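Local coordinates for regulator of G-protein signalling 3 isoform 1 (Homo sapiens, PDB 2F5Y) that probably recruits partner proteins to a G-protein signalling regulator by binding their C-terminal tails through its PDZ domain, at residues Gly34-Ala37 against Glu38-Gly41; Ala40-Gln43 against Gln44-Val48; Asn52-Val56 against Glu57-Cys61. One frame throughout, in Å; residues are numbered along the deposited sequence. Where two conformers were deposited one is given.

Contact 1: Gly34-Ala37 against Glu38-Gly41; sequences GGPA and ERAG. With SO4 (sulfate ion), chain C.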
ATOM      1  N   GLY A  34       5.140  -2.917  13.865  1.00 49.37           N
ATOM      2  CA  GLY A  34       5.497  -4.327  13.817  1.00 50.86           C
ATOM      3  C   GLY A  34       4.602  -5.194  12.946  1.00 49.77           C
ATOM      4  O   GLY A  34       4.666  -6.410  13.040  1.00 51.73           O
ATOM      5  N   GLY A  35       3.770  -4.589  12.100  1.00 49.71           N
ATOM      6  CA  GLY A  35       2.896  -5.351  11.200  1.00 45.01           C
ATOM      7  C   GLY A  35       3.615  -5.658   9.904  1.00 44.99           C
ATOM      8  O   GLY A  35       4.734  -5.196   9.706  1.00 40.63           O
ATOM      9  N   PRO A  36       2.967  -6.418   8.995  1.00 49.29           N
ATOM     10  CA  PRO A  36       3.588  -6.750   7.717  1.00 43.59           C
ATOM     11  C   PRO A  36       4.143  -5.554   6.956  1.00 42.59           C
ATOM     12  O   PRO A  36       5.264  -5.618   6.482  1.00 45.39           O
ATOM     13  CB  PRO A  36       2.451  -7.409   6.946  1.00 44.86           C
ATOM     14  CG  PRO A  36       1.586  -7.991   7.994  1.00 45.35           C
ATOM     15  CD  PRO A  36       1.626  -7.026   9.113  1.00 47.10           C
ATOM     16  N   ALA A  37       3.372  -4.472   6.851  1.00 45.29           N
ATOM     17  CA  ALA A  37       3.758  -3.306   6.054  1.00 39.18           C
ATOM     18  C   ALA A  37       4.958  -2.534   6.628  1.00 44.64           C
ATOM     19  O   ALA A  37       5.833  -2.107   5.879  1.00 46.82           O
ATOM     20  CB  ALA A  37       2.573  -2.378   5.878  1.00 41.74           C
ATOM     21  N   GLU A  38       5.012  -2.362   7.946  1.00 42.55           N
ATOM     22  CA  GLU A  38       6.107  -1.614   8.553  1.00 44.73           C
ATOM     23  C   GLU A  38       7.441  -2.286   8.264  1.00 43.61           C
ATOM     24  O   GLU A  38       8.403  -1.648   7.842  1.00 42.29           O
ATOM     25  CB  GLU A  38       5.941  -1.510  10.074  1.00 45.48           C
ATOM     26  CG  GLU A  38       6.901  -0.492  10.721  1.00 51.60           C
ATOM     27  CD  GLU A  38       7.090  -0.705  12.211  1.00 55.68           C
ATOM     28  OE1 GLU A  38       7.355  -1.858  12.619  1.00 69.47           O
ATOM     29  OE2 GLU A  38       6.984   0.275  12.978  1.00 69.52           O
ATOM     30  N   ARG A  39       7.518  -3.582   8.522  1.00 45.96           N
ATOM     31  CA  ARG A  39       8.803  -4.248   8.396  1.00 44.32           C
ATOM     32  C   ARG A  39       9.178  -4.515   6.937  1.00 42.66           C
ATOM     33  O   ARG A  39      10.359  -4.616   6.620  1.00 44.12           O
ATOM     34  CB  ARG A  39       8.886  -5.476   9.287  1.00 43.45           C
ATOM     35  CG  ARG A  39       7.935  -6.525   8.941  1.00 46.00           C
ATOM     36  CD  ARG A  39       8.074  -7.682   9.857  1.00 33.56           C
ATOM     37  NE  ARG A  39       7.089  -8.671   9.453  1.00 44.45           N
ATOM     38  CZ  ARG A  39       5.942  -8.913  10.077  1.00 38.87           C
ATOM     39  NH1 ARG A  39       5.620  -8.293  11.211  1.00 46.12           N
ATOM     40  NH2 ARG A  39       5.126  -9.814   9.572  1.00 44.07           N
ATOM     41  N   ALA A  40       8.179  -4.567   6.059  1.00 41.71           N
ATOM     42  CA  ALA A  40       8.397  -4.503   4.608  1.00 44.10           C
ATOM     43  C   ALA A  40       9.016  -3.171   4.149  1.00 48.13           C
ATOM     44  O   ALA A  40       9.699  -3.131   3.117  1.00 51.76           O
ATOM     45  CB  ALA A  40       7.073  -4.752   3.841  1.00 36.84           C
ATOM     46  N   GLY A  41       8.755  -2.088   4.886  1.00 45.79           N
ATOM     47  CA  GLY A  41       9.289  -0.758   4.548  1.00 41.01           C
ATOM     48  C   GLY A  41       8.264   0.306   4.127  1.00 41.71           C
ATOM     49  O   GLY A  41       8.632   1.440   3.854  1.00 40.76           O
TER
HETATM   50  S   SO4 C   1       1.761 -10.435  11.375  1.00 61.64           S
HETATM   51  O1  SO4 C   1       0.403 -10.249  10.862  1.00 65.44           O
HETATM   52  O2  SO4 C   1       2.293  -9.110  11.681  1.00 56.85           O
HETATM   53  O3  SO4 C   1       1.710 -11.265  12.575  1.00 78.14           O
HETATM   54  O4  SO4 C   1       2.637 -11.119  10.428  1.00 53.06           O
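The peptide nitrogens of Arg39 and Ala40 reach back to the carbonyls of Gly35 and Pro36, forming the short helix 36-40, the first helix of the PDZ fold. Gly35 is its N-cap, and Pro36 sits in the first turn, where a residue without a peptide N-H fits easily. Ala40 N bonds Pro36 O at 3.1 Å, while the bond from Arg39 N to Gly35 O is straight but weak at 3.4 Å. At the far end Gly41 turns to a positive phi of 114° and closes a Schellman motif, a conformation in which a side chain would press on the carbonyl oxygen of Ala40. The inner bond of the motif, from Gly41 N to Glu38 O, is weak at 3.0 Å; the outer one, from Leu42 N to Ala37 O, is probable.

The side chains of Glu38 and Arg39 both return to the residues leading into the helix. Glu38 holds CG opposite its backbone N (chi1 -168°), and the extended chain carries OE1 to 2.8 Å from Gly34 N. That N-H meets the oxygen from well above the carboxylate plane, 65° out of it, while OE2 makes a weak hydrogen bond to Ser33. Arg39 runs straight from CG to NE, its CG passing 3.5 Å from Gly35 O, and Pro36 CA lies 3.9 Å above one face of the guanidinium, toward its rim. A sulfate ion, probably from the crystallisation liquor, occupies the guanidinium edge in its plane, with NH2 of Arg39 bonded to sulfate O4 at 2.9 Å; Lys13 N grips the same ion. Ala37 and Ala40 pack on Ile9 of strand 3-10. The proline ring also borders the anion, Pro36 CD lying 3.4 Å from sulfate O2.

Contact 2: Ala40-Gln43 against Gln44-Val48; sequences AGLQ and QLDTV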
ATOM      1  N   ALA A  40       8.179  -4.567   6.059  1.00 41.71           N
ATOM      2  CA  ALA A  40       8.397  -4.503   4.608  1.00 44.10           C
ATOM      3  C   ALA A  40       9.016  -3.171   4.149  1.00 48.13           C
ATOM      4  O   ALA A  40       9.699  -3.131   3.117  1.00 51.76           O
ATOM      5  CB  ALA A  40       7.073  -4.752   3.841  1.00 36.84           C
ATOM      6  N   GLY A  41       8.755  -2.088   4.886  1.00 45.79           N
ATOM      7  CA  GLY A  41       9.289  -0.758   4.548  1.00 41.01           C
ATOM      8  C   GLY A  41       8.264   0.306   4.127  1.00 41.71           C
ATOM      9  O   GLY A  41       8.632   1.440   3.854  1.00 40.76           O
ATOM     10  N   LEU A  42       6.976  -0.027   4.087  1.00 41.77           N
ATOM     11  CA  LEU A  42       5.950   0.990   3.834  1.00 40.93           C
ATOM     12  C   LEU A  42       5.983   2.052   4.938  1.00 42.34           C
ATOM     13  O   LEU A  42       6.371   1.773   6.066  1.00 43.65           O
ATOM     14  CB  LEU A  42       4.569   0.340   3.781  1.00 41.31           C
ATOM     15  CG  LEU A  42       3.450   1.042   3.021  1.00 45.31           C
ATOM     16  CD1 LEU A  42       3.755   1.077   1.542  1.00 40.24           C
ATOM     17  CD2 LEU A  42       2.142   0.333   3.289  1.00 40.06           C
ATOM     18  N   GLN A  43       5.615   3.275   4.602  1.00 44.69           N
ATOM     19  CA  GLN A  43       5.550   4.327   5.595  1.00 48.30           C
ATOM     20  C   GLN A  43       4.483   5.333   5.223  1.00 46.60           C
ATOM     21  O   GLN A  43       4.067   5.419   4.073  1.00 40.08           O
ATOM     22  CB  GLN A  43       6.911   5.007   5.774  1.00 52.38           C
ATOM     23  CG  GLN A  43       7.399   5.773   4.571  1.00 55.62           C
ATOM     24  CD  GLN A  43       8.789   6.324   4.779  1.00 52.87           C
ATOM     25  OE1 GLN A  43       9.673   5.619   5.251  1.00 49.39           O
ATOM     26  NE2 GLN A  43       8.991   7.592   4.422  1.00 48.52           N
ATOM     27  N   GLN A  44       4.040   6.082   6.225  1.00 47.93           N
ATOM     28  CA  GLN A  44       2.994   7.065   6.038  1.00 47.36           C
ATOM     29  C   GLN A  44       3.420   8.117   5.015  1.00 46.53           C
ATOM     30  O   GLN A  44       4.613   8.393   4.871  1.00 43.07           O
ATOM     31  CB  GLN A  44       2.633   7.708   7.377  1.00 42.60           C
ATOM     32  CG  GLN A  44       3.718   8.561   7.971  1.00 52.92           C
ATOM     33  CD  GLN A  44       3.450   8.891   9.431  1.00 58.75           C
ATOM     34  OE1 GLN A  44       3.442   8.005  10.293  1.00 66.73           O
ATOM     35  NE2 GLN A  44       3.234  10.172   9.716  1.00 47.05           N
ATOM     36  N   LEU A  45       2.424   8.690   4.325  1.00 47.35           N
ATOM     37  CA  LEU A  45       2.605   9.659   3.227  1.00 49.42           C
ATOM     38  C   LEU A  45       2.998   9.015   1.901  1.00 47.03           C
ATOM     39  O   LEU A  45       3.008   9.695   0.866  1.00 51.51           O
ATOM     40  CB  LEU A  45       3.598  10.788   3.564  1.00 54.46           C
ATOM     41  CG  LEU A  45       3.086  12.077   4.214  1.00 59.86           C
ATOM     42  CD1 LEU A  45       2.017  12.741   3.366  1.00 52.90           C
ATOM     43  CD2 LEU A  45       2.572  11.782   5.605  1.00 58.28           C
ATOM     44  N   ASP A  46       3.317   7.724   1.905  1.00 46.69           N
ATOM     45  CA  ASP A  46       3.584   7.036   0.645  1.00 47.96           C
ATOM     46  C   ASP A  46       2.363   7.136  -0.274  1.00 44.64           C
ATOM     47  O   ASP A  46       1.256   6.780   0.121  1.00 47.61           O
ATOM     48  CB  ASP A  46       3.903   5.563   0.884  1.00 51.42           C
ATOM     49  CG  ASP A  46       5.297   5.338   1.427  1.00 48.89           C
ATOM     50  OD1 ASP A  46       6.107   6.290   1.466  1.00 48.71           O
ATOM     51  OD2 ASP A  46       5.570   4.182   1.809  1.00 50.64           O
ATOM     52  N   THR A  47       2.564   7.617  -1.494  1.00 46.03           N
ATOM     53  CA  THR A  47       1.472   7.688  -2.473  1.00 47.34           C
ATOM     54  C   THR A  47       1.562   6.439  -3.341  1.00 47.28           C
ATOM     55  O   THR A  47       2.639   6.071  -3.781  1.00 50.81           O
ATOM     56  CB  THR A  47       1.523   8.994  -3.316  1.00 46.61           C
ATOM     57  OG1 THR A  47       1.457  10.127  -2.440  1.00 49.79           O
ATOM     58  CG2 THR A  47       0.366   9.087  -4.300  1.00 42.80           C
ATOM     59  N   VAL A  48       0.420   5.795  -3.563  1.00 47.94           N
ATOM     60  CA  VAL A  48       0.357   4.493  -4.207  1.00 40.68           C
ATOM     61  C   VAL A  48       0.115   4.644  -5.704  1.00 46.06           C
ATOM     62  O   VAL A  48      -0.894   5.206  -6.143  1.00 47.52           O
ATOM     63  CB  VAL A  48      -0.747   3.612  -3.594  1.00 44.89           C
ATOM     64  CG1 VAL A  48      -0.614   2.175  -4.108  1.00 46.68           C
ATOM     65  CG2 VAL A  48      -0.679   3.634  -2.068  1.00 39.63           C
TER
HETATM   66  O   HOH W   1       6.490   8.644   2.836  1.00 35.36           O
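Gln43 and Asp46 close a type II beta turn, with Asp46 N bonded to Gln43 O at 3.3 Å and Leu45 taking the positive phi of the third position. The Asp46 carboxylate then folds back over the start of the turn: Asp46 OD2 accepts a hydrogen bond from Gln43 N at 2.9 Å, from a direction 53° out of the carboxylate plane. With CG beside the backbone N of Asp46 (chi1 -76°), the approach to the turn is tight, Asp46 OD2 lying 3.0 Å from Gln43 O, two acceptors side by side and not a bond. OD2 carries a second load, a salt bridge to Arg81 of strand 74-81, and Leu42 CD1 covers it at 3.6 Å, so this buried oxygen has both a backbone and a charged partner. The Gln43 side chain crosses Asp46 at about a right angle, its amide plane only 5° from that of the carboxylate. One water joins them, donating to Asp46 OD1 at 2.8 Å and to Gln44 O while accepting from Gln43 NE2. Replacing Asp46 by alanine removes the carboxylate, and is likely to leave the Gln43 N-H without its acceptor and Arg81 without this counter-charge. The Leu42 side chain packs against Val28 and Val31 of strand 27-31 and Leu77 and Val79 of strand 74-81. A Gly-Leu pair followed by a turn ending in aspartate is the familiar PDZ sequence joining the first helix to the next strand, here 47-51.

Contact 3: Asn52-Val56 against Glu57-Cys61; sequences NERPV and EHWKC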
ATOM      1  N   ASN A  52       0.492  -4.686  -7.458  1.00 48.58           N
ATOM      2  CA  ASN A  52       0.820  -5.863  -8.281  1.00 50.20           C
ATOM      3  C   ASN A  52       1.029  -5.434  -9.743  1.00 50.62           C
ATOM      4  O   ASN A  52       1.835  -4.543  -9.988  1.00 53.36           O
ATOM      5  CB  ASN A  52      -0.229  -6.974  -8.056  1.00 42.39           C
ATOM      6  CG  ASN A  52      -0.249  -7.453  -6.587  1.00 55.54           C
ATOM      7  OD1 ASN A  52       0.742  -7.302  -5.867  1.00 52.23           O
ATOM      8  ND2 ASN A  52      -1.379  -7.996  -6.138  1.00 45.18           N
ATOM      9  N   GLU A  53       0.320  -6.011 -10.707  1.00 51.69           N
ATOM     10  CA  GLU A  53       0.541  -5.628 -12.110  1.00 58.48           C
ATOM     11  C   GLU A  53      -0.188  -4.335 -12.520  1.00 57.19           C
ATOM     12  O   GLU A  53       0.136  -3.741 -13.550  1.00 57.89           O
ATOM     13  CB  GLU A  53       0.120  -6.772 -13.052  1.00 56.07           C
ATOM     14  N   ARG A  54      -1.123  -3.885 -11.686  1.00 56.74           N
ATOM     15  CA  ARG A  54      -2.086  -2.862 -12.083  0.50 55.40           C
ATOM     16  C   ARG A  54      -1.772  -1.455 -11.582  1.00 49.80           C
ATOM     17  O   ARG A  54      -1.682  -1.228 -10.383  1.00 47.35           O
ATOM     18  CB  ARG A  54      -3.477  -3.276 -11.612  0.50 56.93           C
ATOM     19  CG  ARG A  54      -3.924  -4.590 -12.240  0.50 60.63           C
ATOM     20  CD  ARG A  54      -5.427  -4.743 -12.230  0.50 65.01           C
ATOM     21  NE  ARG A  54      -5.929  -5.242 -10.955  0.50 61.29           N
ATOM     22  CZ  ARG A  54      -7.210  -5.242 -10.598  0.50 56.26           C
ATOM     23  NH1 ARG A  54      -7.546  -5.726  -9.417  0.50 44.66           N
ATOM     24  NH2 ARG A  54      -8.157  -4.760 -11.408  0.50 54.17           N
ATOM     25  N   PRO A  55      -1.606  -0.493 -12.513  1.00 48.58           N
ATOM     26  CA  PRO A  55      -1.495   0.900 -12.074  1.00 50.52           C
ATOM     27  C   PRO A  55      -2.803   1.405 -11.454  1.00 48.18           C
ATOM     28  O   PRO A  55      -3.888   1.153 -11.987  1.00 53.27           O
ATOM     29  CB  PRO A  55      -1.188   1.655 -13.366  1.00 47.95           C
ATOM     30  CG  PRO A  55      -1.681   0.807 -14.423  1.00 51.92           C
ATOM     31  CD  PRO A  55      -1.498  -0.594 -13.977  1.00 50.85           C
ATOM     32  N   VAL A  56      -2.699   2.114 -10.342  1.00 47.01           N
ATOM     33  CA  VAL A  56      -3.868   2.494  -9.571  1.00 46.08           C
ATOM     34  C   VAL A  56      -3.863   3.994  -9.224  1.00 48.32           C
ATOM     35  O   VAL A  56      -4.420   4.395  -8.191  1.00 49.70           O
ATOM     36  CB  VAL A  56      -3.941   1.620  -8.286  1.00 50.49           C
ATOM     37  CG1 VAL A  56      -3.988   0.117  -8.637  1.00 46.58           C
ATOM     38  CG2 VAL A  56      -2.762   1.902  -7.372  1.00 42.93           C
ATOM     39  N   GLU A  57      -3.301   4.822 -10.114  1.00 48.55           N
ATOM     40  CA  GLU A  57      -3.080   6.265  -9.850  1.00 52.08           C
ATOM     41  C   GLU A  57      -4.312   7.033  -9.363  1.00 52.76           C
ATOM     42  O   GLU A  57      -4.212   8.129  -8.825  1.00 49.37           O
ATOM     43  CB  GLU A  57      -2.335   6.968 -10.976  1.00 56.23           C
ATOM     44  CG  GLU A  57      -0.854   6.547 -11.056  1.00 56.42           C
ATOM     45  CD  GLU A  57      -0.606   5.390 -12.023  1.00 67.07           C
ATOM     46  OE1 GLU A  57      -1.485   4.518 -12.184  1.00 59.16           O
ATOM     47  OE2 GLU A  57       0.480   5.360 -12.632  1.00 68.41           O
ATOM     48  N   HIS A  58      -5.494   6.496  -9.565  1.00 55.00           N
ATOM     49  CA  HIS A  58      -6.505   6.878 -10.542  1.00 54.23           C
ATOM     50  C   HIS A  58      -7.748   6.218  -9.882  1.00 48.00           C
ATOM     51  O   HIS A  58      -8.868   6.583 -10.150  1.00 50.07           O
ATOM     52  CB  HIS A  58      -6.221   6.558 -12.025  1.00 58.35           C
ATOM     53  CG  HIS A  58      -6.666   5.205 -12.494  1.00 66.95           C
ATOM     54  ND1 HIS A  58      -7.957   4.951 -12.912  1.00 55.73           N
ATOM     55  CD2 HIS A  58      -5.968   4.066 -12.716  1.00 64.25           C
ATOM     56  CE1 HIS A  58      -8.045   3.697 -13.319  1.00 59.70           C
ATOM     57  NE2 HIS A  58      -6.851   3.140 -13.217  1.00 68.98           N
ATOM     58  N   TRP A  59      -7.486   5.330  -8.913  1.00 45.74           N
ATOM     59  CA  TRP A  59      -8.482   4.600  -8.154  1.00 47.21           C
ATOM     60  C   TRP A  59      -8.860   5.349  -6.881  1.00 48.54           C
ATOM     61  O   TRP A  59      -8.065   6.115  -6.315  1.00 44.42           O
ATOM     62  CB  TRP A  59      -7.907   3.261  -7.705  1.00 47.75           C
ATOM     63  CG  TRP A  59      -7.776   2.244  -8.763  1.00 49.14           C
ATOM     64  CD1 TRP A  59      -7.699   2.447 -10.106  1.00 48.24           C
ATOM     65  CD2 TRP A  59      -7.682   0.841  -8.561  1.00 49.86           C
ATOM     66  NE1 TRP A  59      -7.576   1.257 -10.755  1.00 43.03           N
ATOM     67  CE2 TRP A  59      -7.568   0.247  -9.831  1.00 48.30           C
ATOM     68  CE3 TRP A  59      -7.678   0.023  -7.423  1.00 52.69           C
ATOM     69  CZ2 TRP A  59      -7.451  -1.128 -10.004  1.00 49.40           C
ATOM     70  CZ3 TRP A  59      -7.567  -1.342  -7.592  1.00 57.32           C
ATOM     71  CH2 TRP A  59      -7.459  -1.908  -8.878  1.00 52.17           C
ATOM     72  N   LYS A  60     -10.068   5.063  -6.418  1.00 46.94           N
ATOM     73  CA  LYS A  60     -10.555   5.562  -5.146  1.00 46.81           C
ATOM     74  C   LYS A  60     -10.018   4.719  -4.004  1.00 46.34           C
ATOM     75  O   LYS A  60      -9.609   3.571  -4.183  1.00 44.64           O
ATOM     76  CB  LYS A  60     -12.083   5.581  -5.131  1.00 45.28           C
ATOM     77  CG  LYS A  60     -12.681   6.426  -6.263  1.00 42.99           C
ATOM     78  CD  LYS A  60     -14.105   6.880  -5.985  1.00 52.22           C
ATOM     79  CE  LYS A  60     -15.127   5.810  -6.342  1.00 52.97           C
ATOM     80  N   CYS A  61     -10.006   5.325  -2.829  1.00 48.58           N
ATOM     81  CA  CYS A  61      -9.590   4.654  -1.606  1.00 49.51           C
ATOM     82  C   CYS A  61     -10.316   3.335  -1.387  1.00 46.23           C
ATOM     83  O   CYS A  61      -9.693   2.330  -1.140  1.00 48.51           O
ATOM     84  CB  CYS A  61      -9.874   5.550  -0.405  1.00 48.29           C
ATOM     85  SG  CYS A  61      -8.959   5.040   1.004  1.00 57.41           S
TER
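Val56 keeps CG1 opposite its carbonyl carbon (chi1 -58°), and Trp59 turns its CG in the same sense, which brings the methyl onto the face of the indole. Val56 CG1 stands 3.6 Å from the centroid of the six-membered ring of Trp59 and just 6° off the ring normal, a nearly vertical CH-pi contact. Arg54, bent at its third torsion, meets the same indole at its rim instead. Trp59 CH2 lies over the centre of one guanidinium face, 3.8 Å from Arg54 CZ, with the two planes 78° apart; the indole thus presents its edge to the cation. In this conformer of Arg54, one of two, NH1 also forms a salt bridge with Glu67 of helix 61-69, and Trp59 itself touches Glu67 and Leu64.

The backbone brings the tryptophan round. Val56 O accepts Trp59 N at 3.3 Å, an almost straight bond that nevertheless arrives from above the carbonyl plane, and His58 N adds a weak bond of 2.7 Å to the same oxygen. The His58 ring turns one face to Trp59 CD1, while its edge lies near Pro55 O, 3.7 Å from His58 CD2. Beneath the indole, Val56 is buried against Val48 and Leu51 of strand 47-51 and Leu64 of the helix. The contact lies at the turn that leads from edge strand 54-55 into helix 61-69, the second helix of the PDZ fold, which in this family flanks the groove for the peptide tail.

In the fold
Along the chain the three contacts come in order, all within one PDZ domain. Contacts 1 and 2 run into each other, sharing Ala40 and Gly41, with centres 10 Å apart; Ala37 O and Leu42 N, 3.0 Å apart, probably form a hydrogen bond between them. Helix 36-40 leads through the turn at 43-46 into strand 47-51. Contact 3 follows, from strand 54-55 of the same sheet into the loop before helix 61-69, its centre 15 Å from that of contact 2, and Val48 CG1 packs on Val56 CG2 at 3.9 Å. Contacts 1 and 3 lie on opposite sides of the chain's centre, 21 Å apart between centres, so the series spans the domain from first helix to second.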